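Omega transaminase (Pseudomonas sp., PDB 5LHA) catalyses the transfer of amino groups, probably from amines to keto acids such as pyruvate, using pyridoxal phosphate, held here in its aminated pyridoxamine form. Local coordinates at residues 186-198 and 205-217. Sequence-based numbering, arbitrary orientation.
Sequences LLDTPWLYRNPWD and LTAHCIRQLEEQI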
# COMPACT_ATOMS: atom_id res chain seq x y z
N LEU A 186 0.07 -14.41 5.53
CA LEU A 186 -0.65 -15.55 6.07
C LEU A 186 0.26 -16.76 6.24
O LEU A 186 1.13 -17.02 5.41
CB LEU A 186 -1.84 -15.94 5.18
CG LEU A 186 -3.10 -15.11 5.35
CD1 LEU A 186 -4.21 -15.70 4.50
CD2 LEU A 186 -3.50 -15.07 6.79
N LEU A 187 0.02 -17.50 7.32
CA LEU A 187 0.67 -18.77 7.59
C LEU A 187 -0.39 -19.86 7.54
O LEU A 187 -1.57 -19.60 7.75
CB LEU A 187 1.34 -18.74 8.97
CG LEU A 187 2.25 -17.53 9.19
CD1 LEU A 187 2.51 -17.30 10.66
CD2 LEU A 187 3.56 -17.74 8.45
N ASP A 188 0.03 -21.08 7.24
CA ASP A 188 -0.92 -22.18 7.23
C ASP A 188 -1.38 -22.49 8.65
O ASP A 188 -0.67 -22.23 9.63
CB ASP A 188 -0.30 -23.43 6.58
CG ASP A 188 -0.37 -23.40 5.07
OD1 ASP A 188 -1.50 -23.41 4.52
OD2 ASP A 188 0.69 -23.37 4.41
N THR A 189 -2.55 -23.00 8.75
CA THR A 189 -2.98 -23.28 10.12
C THR A 189 -2.76 -24.75 10.45
O THR A 189 -2.88 -25.61 9.57
CB THR A 189 -4.45 -22.92 10.31
OG1 THR A 189 -4.87 -23.29 11.63
CG2 THR A 189 -5.33 -23.63 9.29
N PRO A 190 -2.41 -25.09 11.70
CA PRO A 190 -2.22 -26.50 12.05
C PRO A 190 -3.55 -27.24 12.16
O PRO A 190 -4.05 -27.52 13.26
CB PRO A 190 -1.46 -26.43 13.38
CG PRO A 190 -1.88 -25.14 13.96
CD PRO A 190 -2.03 -24.19 12.81
N TRP A 191 -4.11 -27.56 10.99
CA TRP A 191 -5.45 -28.13 10.83
C TRP A 191 -5.27 -29.58 10.38
O TRP A 191 -4.79 -29.83 9.27
CB TRP A 191 -6.25 -27.33 9.81
CG TRP A 191 -7.71 -27.69 9.66
CD1 TRP A 191 -8.45 -28.51 10.48
CD2 TRP A 191 -8.60 -27.24 8.63
NE1 TRP A 191 -9.75 -28.59 10.02
CE2 TRP A 191 -9.87 -27.82 8.89
CE3 TRP A 191 -8.45 -26.41 7.52
CZ2 TRP A 191 -10.97 -27.59 8.07
CZ3 TRP A 191 -9.55 -26.18 6.71
CH2 TRP A 191 -10.80 -26.77 6.99
N LEU A 192 -5.63 -30.52 11.25
CA LEU A 192 -5.38 -31.93 10.95
C LEU A 192 -6.26 -32.43 9.81
O LEU A 192 -5.81 -33.23 8.97
CB LEU A 192 -5.62 -32.77 12.20
CG LEU A 192 -4.62 -32.71 13.35
CD1 LEU A 192 -5.35 -32.89 14.68
CD2 LEU A 192 -3.57 -33.78 13.16
N TYR A 193 -7.50 -31.94 9.72
CA TYR A 193 -8.42 -32.45 8.72
C TYR A 193 -8.01 -32.02 7.31
O TYR A 193 -8.16 -32.80 6.36
CB TYR A 193 -9.85 -32.02 9.05
CG TYR A 193 -10.89 -32.88 8.37
CD1 TYR A 193 -10.98 -34.25 8.64
CD2 TYR A 193 -11.76 -32.34 7.42
CE1 TYR A 193 -11.92 -35.04 8.00
CE2 TYR A 193 -12.70 -33.14 6.78
CZ TYR A 193 -12.78 -34.48 7.07
OH TYR A 193 -13.71 -35.28 6.43
N ARG A 194 -7.52 -30.79 7.14
CA ARG A 194 -7.10 -30.27 5.83
C ARG A 194 -5.83 -29.45 6.02
O ARG A 194 -5.88 -28.39 6.65
CB ARG A 194 -8.19 -29.40 5.19
CG ARG A 194 -9.48 -30.11 4.82
CD ARG A 194 -10.37 -29.20 3.99
NE ARG A 194 -11.67 -29.81 3.69
CZ ARG A 194 -12.71 -29.80 4.52
NH1 ARG A 194 -12.63 -29.21 5.71
NH2 ARG A 194 -13.84 -30.39 4.14
N ASN A 195 -4.72 -29.91 5.44
CA ASN A 195 -3.46 -29.16 5.50
C ASN A 195 -2.61 -29.53 4.30
O ASN A 195 -2.82 -30.59 3.70
CB ASN A 195 -2.71 -29.40 6.83
CG ASN A 195 -2.38 -30.85 7.08
OD1 ASN A 195 -1.37 -31.37 6.59
ND2 ASN A 195 -3.22 -31.53 7.86
N PRO A 196 -1.66 -28.67 3.91
CA PRO A 196 -0.85 -28.93 2.71
C PRO A 196 -0.05 -30.23 2.71
O PRO A 196 0.35 -30.68 1.64
CB PRO A 196 0.10 -27.73 2.66
CG PRO A 196 -0.63 -26.66 3.35
CD PRO A 196 -1.46 -27.30 4.42
N TRP A 197 0.22 -30.83 3.87
CA TRP A 197 1.03 -32.04 3.94
C TRP A 197 0.20 -33.30 4.05
O TRP A 197 0.78 -34.39 4.16
CB TRP A 197 2.00 -31.94 5.12
CG TRP A 197 2.83 -30.70 5.04
CD1 TRP A 197 4.02 -30.54 4.41
CD2 TRP A 197 2.48 -29.41 5.57
NE1 TRP A 197 4.46 -29.24 4.53
CE2 TRP A 197 3.53 -28.53 5.24
CE3 TRP A 197 1.40 -28.93 6.31
CZ2 TRP A 197 3.52 -27.19 5.62
CZ3 TRP A 197 1.39 -27.59 6.68
CH2 TRP A 197 2.45 -26.74 6.34
N ASP A 198 -1.12 -33.19 4.00
CA ASP A 198 -2.05 -34.27 4.34
C ASP A 198 -1.59 -35.02 5.59
O ASP A 198 -1.70 -36.25 5.67
CB ASP A 198 -2.16 -35.24 3.16
CG ASP A 198 -2.58 -34.54 1.89
OD1 ASP A 198 -3.17 -33.44 1.99
OD2 ASP A 198 -2.30 -35.07 0.79
N LEU A 205 2.56 -32.22 12.43
CA LEU A 205 1.86 -31.08 11.83
C LEU A 205 2.31 -29.76 12.46
O LEU A 205 2.45 -28.75 11.77
CB LEU A 205 0.35 -31.25 11.96
CG LEU A 205 -0.55 -30.20 11.31
CD1 LEU A 205 -0.32 -30.08 9.81
CD2 LEU A 205 -2.00 -30.53 11.58
N THR A 206 2.46 -29.74 13.79
CA THR A 206 3.02 -28.56 14.44
C THR A 206 4.39 -28.22 13.89
O THR A 206 4.69 -27.05 13.62
CB THR A 206 3.10 -28.79 15.95
OG1 THR A 206 1.77 -28.90 16.48
CG2 THR A 206 3.84 -27.64 16.64
N ALA A 207 5.24 -29.24 13.71
CA ALA A 207 6.61 -29.02 13.24
C ALA A 207 6.64 -28.44 11.83
O ALA A 207 7.45 -27.54 11.54
CB ALA A 207 7.39 -30.33 13.31
N HIS A 208 5.80 -28.95 10.94
CA HIS A 208 5.68 -28.38 9.60
C HIS A 208 5.31 -26.90 9.67
O HIS A 208 5.88 -26.07 8.96
CB HIS A 208 4.63 -29.16 8.79
CG HIS A 208 5.10 -30.49 8.31
ND1 HIS A 208 6.25 -30.67 7.57
CD2 HIS A 208 4.56 -31.73 8.46
CE1 HIS A 208 6.40 -31.95 7.29
NE2 HIS A 208 5.39 -32.62 7.83
N CYS A 209 4.34 -26.56 10.53
CA CYS A 209 3.84 -25.20 10.58
C CYS A 209 4.89 -24.25 11.14
O CYS A 209 5.12 -23.17 10.58
CB CYS A 209 2.56 -25.15 11.42
SG CYS A 209 1.14 -26.00 10.68
N ILE A 210 5.57 -24.66 12.22
CA ILE A 210 6.60 -23.83 12.83
C ILE A 210 7.77 -23.61 11.88
O ILE A 210 8.29 -22.49 11.76
CB ILE A 210 7.06 -24.47 14.15
CG1 ILE A 210 5.92 -24.41 15.15
CG2 ILE A 210 8.27 -23.75 14.71
CD1 ILE A 210 5.51 -22.99 15.46
N ARG A 211 8.20 -24.66 11.18
CA ARG A 211 9.26 -24.50 10.19
C ARG A 211 8.86 -23.51 9.11
O ARG A 211 9.66 -22.66 8.70
CB ARG A 211 9.63 -25.85 9.59
CG ARG A 211 10.48 -25.75 8.35
CD ARG A 211 10.86 -27.12 7.83
NE ARG A 211 11.14 -27.09 6.40
CZ ARG A 211 11.49 -28.16 5.68
NH1 ARG A 211 11.60 -29.34 6.27
NH2 ARG A 211 11.72 -28.04 4.38
N GLN A 212 7.60 -23.58 8.65
CA GLN A 212 7.10 -22.58 7.71
C GLN A 212 7.16 -21.19 8.31
O GLN A 212 7.45 -20.21 7.61
CB GLN A 212 5.66 -22.92 7.30
CG GLN A 212 5.02 -21.93 6.33
CD GLN A 212 3.54 -22.21 6.07
OE1 GLN A 212 2.68 -21.82 6.86
NE2 GLN A 212 3.25 -22.89 4.98
N LEU A 213 6.84 -21.06 9.60
CA LEU A 213 6.86 -19.76 10.25
C LEU A 213 8.28 -19.17 10.32
O LEU A 213 8.48 -17.98 10.04
CB LEU A 213 6.23 -19.87 11.64
CG LEU A 213 6.37 -18.70 12.61
CD1 LEU A 213 5.70 -17.47 12.07
CD2 LEU A 213 5.75 -19.09 13.94
N GLU A 214 9.27 -19.99 10.68
CA GLU A 214 10.65 -19.50 10.70
C GLU A 214 11.10 -19.06 9.32
O GLU A 214 11.80 -18.05 9.18
CB GLU A 214 11.60 -20.57 11.22
CG GLU A 214 11.42 -20.89 12.66
CD GLU A 214 12.22 -22.10 13.10
OE1 GLU A 214 12.68 -22.88 12.24
OE2 GLU A 214 12.38 -22.27 14.32
N GLU A 215 10.74 -19.82 8.29
CA GLU A 215 11.16 -19.48 6.94
C GLU A 215 10.56 -18.15 6.50
O GLU A 215 11.25 -17.31 5.92
CB GLU A 215 10.76 -20.61 5.98
CG GLU A 215 11.62 -21.86 6.15
CD GLU A 215 11.00 -23.09 5.53
OE1 GLU A 215 9.86 -23.00 5.04
OE2 GLU A 215 11.66 -24.16 5.53
N GLN A 216 9.28 -17.93 6.82
CA GLN A 216 8.63 -16.67 6.48
C GLN A 216 9.27 -15.50 7.21
O GLN A 216 9.42 -14.41 6.65
CB GLN A 216 7.14 -16.74 6.79
CG GLN A 216 6.36 -17.65 5.85
CD GLN A 216 6.81 -17.54 4.41
OE1 GLN A 216 7.35 -18.49 3.85
NE2 GLN A 216 6.61 -16.38 3.81
N ILE A 217 9.62 -15.70 8.49
CA ILE A 217 10.25 -14.64 9.28
C ILE A 217 11.60 -14.27 8.68
O ILE A 217 11.95 -13.08 8.58
CB ILE A 217 10.40 -15.08 10.75
CG1 ILE A 217 9.03 -15.23 11.41
CG2 ILE A 217 11.29 -14.11 11.53
CD1 ILE A 217 9.08 -15.78 12.82
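Where the edge strand 184-187 of the large-domain sheet runs out, Asp188 is gripped by Gln212 of helix 202-220. The amide of Gln212, carried on an extended chain with CG anti to the backbone N (chi1 179°), bonds twice: OE1 accepts from Asp188 N at 2.8 Å, and NE2 donates almost straight to the anti lone pair of Asp188 OD2 at 2.7 Å. These two bonds fix the rotation of the amide. Beside them, Leu187 CD1 presses tightly on Leu213 CD1, 3.5 Å away. In this fold type I transaminase the helix forms the beta-alpha-beta crossover from strand 184-187 to the parallel strand 225-230, passing strand 149-153, and the connection runs antiparallel along it. Pro190, the centre of an inverse gamma turn, rests on Cys209, its CA 3.7 Å from SG. Leu205 pushes CD2 against the backbone of Trp191 and Leu192, while its CD1 meets Asn195 CG at 3.5 Å; Asn195 ND2 in turn bonds Trp191 O. Trp197, third residue of the type I turn from Asn195 to Asp198, lays its five-membered ring face to face on the His208 ring, centroids 4.0 Å and planes 7° apart, and His208 CB sits over the six-membered ring. Without the indole, as with an alanine here, His208 would probably lose its stacking partner and a gap would open beside Leu205 and Cys209. Trp197 NE1 also donates to Pro196 O of the second subunit, and its ring meets Trp197 of that subunit.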